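Local coordinates for protein aminotransferase TlmJ (Streptoalloteichus hindustanus, PDB 5UID) that probably catalyses a pyridoxal 5'-phosphate-dependent amino-group transfer in natural product biosynthesis, as a member of the DegT/DnrJ/EryC1 aminotransferase family, at residues 61-64 with 65-69. Sequence-based numbering, arbitrary orientation.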
ATOM      1  N   CYS A  61       2.926  -7.774  -0.075  1.00 32.84           N
ATOM      2  CA  CYS A  61       2.661  -9.124   0.413  1.00 32.22           C
ATOM      3  C   CYS A  61       1.960  -9.098   1.764  1.00 27.46           C
ATOM      4  O   CYS A  61       1.049  -9.899   2.011  1.00 25.42           O
ATOM      5  CB  CYS A  61       3.962  -9.917   0.504  1.00 23.55           C
ATOM      6  SG  CYS A  61       3.740 -11.650   0.993  1.00 26.52           S
ATOM      7  N   THR A  62       2.381  -8.200   2.656  1.00 30.49           N
ATOM      8  CA  THR A  62       1.720  -8.077   3.951  1.00 34.47           C
ATOM      9  C   THR A  62       0.230  -7.823   3.778  1.00 30.70           C
ATOM     10  O   THR A  62      -0.603  -8.447   4.445  1.00 31.61           O
ATOM     11  CB  THR A  62       2.361  -6.956   4.764  1.00 24.52           C
ATOM     12  OG1 THR A  62       3.759  -7.227   4.930  1.00 31.89           O
ATOM     13  CG2 THR A  62       1.695  -6.850   6.129  1.00 29.78           C
ATOM     14  N   GLU A  63      -0.122  -6.912   2.870  1.00 29.35           N
ATOM     15  CA  GLU A  63      -1.528  -6.649   2.596  1.00 29.85           C
ATOM     16  C   GLU A  63      -2.211  -7.885   2.030  1.00 30.41           C
ATOM     17  O   GLU A  63      -3.364  -8.175   2.365  1.00 27.69           O
ATOM     18  CB  GLU A  63      -1.656  -5.470   1.634  1.00 35.94           C
ATOM     19  CG  GLU A  63      -3.079  -5.023   1.398  1.00 43.75           C
ATOM     20  CD  GLU A  63      -3.697  -4.356   2.610  1.00 48.26           C
ATOM     21  OE1 GLU A  63      -2.946  -3.931   3.513  1.00 50.26           O
ATOM     22  OE2 GLU A  63      -4.939  -4.256   2.657  1.00 54.83           O
ATOM     23  N   GLY A  64      -1.509  -8.631   1.173  1.00 31.60           N
ATOM     24  CA  GLY A  64      -2.051  -9.890   0.692  1.00 25.80           C
ATOM     25  C   GLY A  64      -2.262 -10.900   1.801  1.00 23.17           C
ATOM     26  O   GLY A  64      -3.216 -11.682   1.762  1.00 22.82           O
ATOM     27  N   LEU A  65      -1.386 -10.894   2.809  1.00 28.87           N
ATOM     28  CA  LEU A  65      -1.564 -11.798   3.941  1.00 29.71           C
ATOM     29  C   LEU A  65      -2.752 -11.378   4.800  1.00 32.56           C
ATOM     30  O   LEU A  65      -3.552 -12.224   5.221  1.00 25.46           O
ATOM     31  CB  LEU A  65      -0.284 -11.854   4.778  1.00 27.61           C
ATOM     32  CG  LEU A  65       0.922 -12.566   4.155  1.00 29.10           C
ATOM     33  CD1 LEU A  65       2.199 -12.227   4.908  1.00 24.02           C
ATOM     34  CD2 LEU A  65       0.710 -14.079   4.126  1.00 25.45           C
ATOM     35  N   PHE A  66      -2.881 -10.075   5.074  1.00 24.78           N
ATOM     36  CA  PHE A  66      -4.036  -9.584   5.821  1.00 28.93           C
ATOM     37  C   PHE A  66      -5.337  -9.891   5.089  1.00 34.20           C
ATOM     38  O   PHE A  66      -6.327 -10.293   5.712  1.00 37.88           O
ATOM     39  CB  PHE A  66      -3.910  -8.079   6.066  1.00 24.70           C
ATOM     40  CG  PHE A  66      -3.196  -7.723   7.339  1.00 31.37           C
ATOM     41  CD1 PHE A  66      -1.816  -7.829   7.432  1.00 31.04           C
ATOM     42  CD2 PHE A  66      -3.904  -7.260   8.439  1.00 25.97           C
ATOM     43  CE1 PHE A  66      -1.157  -7.496   8.600  1.00 26.38           C
ATOM     44  CE2 PHE A  66      -3.251  -6.926   9.611  1.00 31.78           C
ATOM     45  CZ  PHE A  66      -1.875  -7.043   9.693  1.00 35.48           C
ATOM     46  N   LEU A  67      -5.356  -9.705   3.767  1.00 27.43           N
ATOM     47  CA  LEU A  67      -6.571  -9.968   3.002  1.00 30.69           C
ATOM     48  C   LEU A  67      -6.962 -11.438   3.073  1.00 31.06           C
ATOM     49  O   LEU A  67      -8.148 -11.765   3.200  1.00 37.20           O
ATOM     50  CB  LEU A  67      -6.387  -9.541   1.546  1.00 27.44           C
ATOM     51  CG  LEU A  67      -6.347  -8.042   1.253  1.00 30.21           C
ATOM     52  CD1 LEU A  67      -6.018  -7.795  -0.211  1.00 29.18           C
ATOM     53  CD2 LEU A  67      -7.667  -7.390   1.628  1.00 33.43           C
ATOM     54  N   SER A  68      -5.981 -12.340   2.994  1.00 27.95           N
ATOM     55  CA  SER A  68      -6.299 -13.765   3.001  1.00 32.60           C
ATOM     56  C   SER A  68      -6.936 -14.182   4.321  1.00 33.42           C
ATOM     57  O   SER A  68      -7.877 -14.983   4.338  1.00 34.69           O
ATOM     58  CB  SER A  68      -5.042 -14.590   2.719  1.00 27.51           C
ATOM     59  OG  SER A  68      -4.116 -14.491   3.784  1.00 39.60           O
HETATM   60  N   MSE A  69      -6.449 -13.640   5.435  1.00 34.64           N
HETATM   61  CA  MSE A  69      -7.036 -13.937   6.738  1.00 33.82           C
HETATM   62  C   MSE A  69      -8.445 -13.358   6.838  1.00 34.99           C
HETATM   63  O   MSE A  69      -9.301 -13.909   7.529  1.00 35.53           O
HETATM   64  CB  MSE A  69      -6.156 -13.396   7.868  1.00 30.49           C
HETATM   65  CG  MSE A  69      -4.796 -14.081   7.984  1.00 35.15           C
HETATM   66 SE   MSE A  69      -4.927 -16.019   8.246  0.71 34.34          SE
HETATM   67  CE  MSE A  69      -4.080 -16.602   6.590  1.00 39.76           C
TER
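L65 N donates a 2.7 Å backbone hydrogen bond to C61 O, the first of an i to i+4 series. F66 N donates the next, to T62 O, nearly straight at 2.9 Å with an N-H...O angle of 167°. F66 CD1 lies 3.3 Å from the same T62 O, which sits at the ring edge and in the ring plane. The T62 and F66 side chains run side by side in the same direction. T62 CG2 is anti to the backbone N and reaches F66 CE1 at 3.8 Å. The series continues with the hydrogen bond from L67 N to E63 O, 2.9 Å. That from S68 N to G64 O is longer, at 3.1 Å. C61 SG packs against L65 CD1 at 4.2 Å. L65 O takes two donors from the same face of its plane: M69 N, and the S68 hydroxyl, with OG at 2.7 Å. S68 chi1 of 68° places OG between the backbone N and the carbonyl carbon, from where it donates to L65 O one turn back. E63 OE2 forms a salt bridge with R243 NH2 and a hydrogen bond with S245 OG, both of its own chain. The first turn of helix 61-72 forms part of the cofactor phosphate site: C61 N and T62 N hydrogen-bond phosphate oxygens of the modified lysine at position 187. The helix dipole probably helps to hold this anion. C61 and L65 pack on strands 155-158 and 178-182 of the central sheet. F66 lies against helix 88-95, while T62 also touches L214 of the second subunit, so this buried part of helix 61-72 lies between the sheet, helix 88-95 and the second subunit.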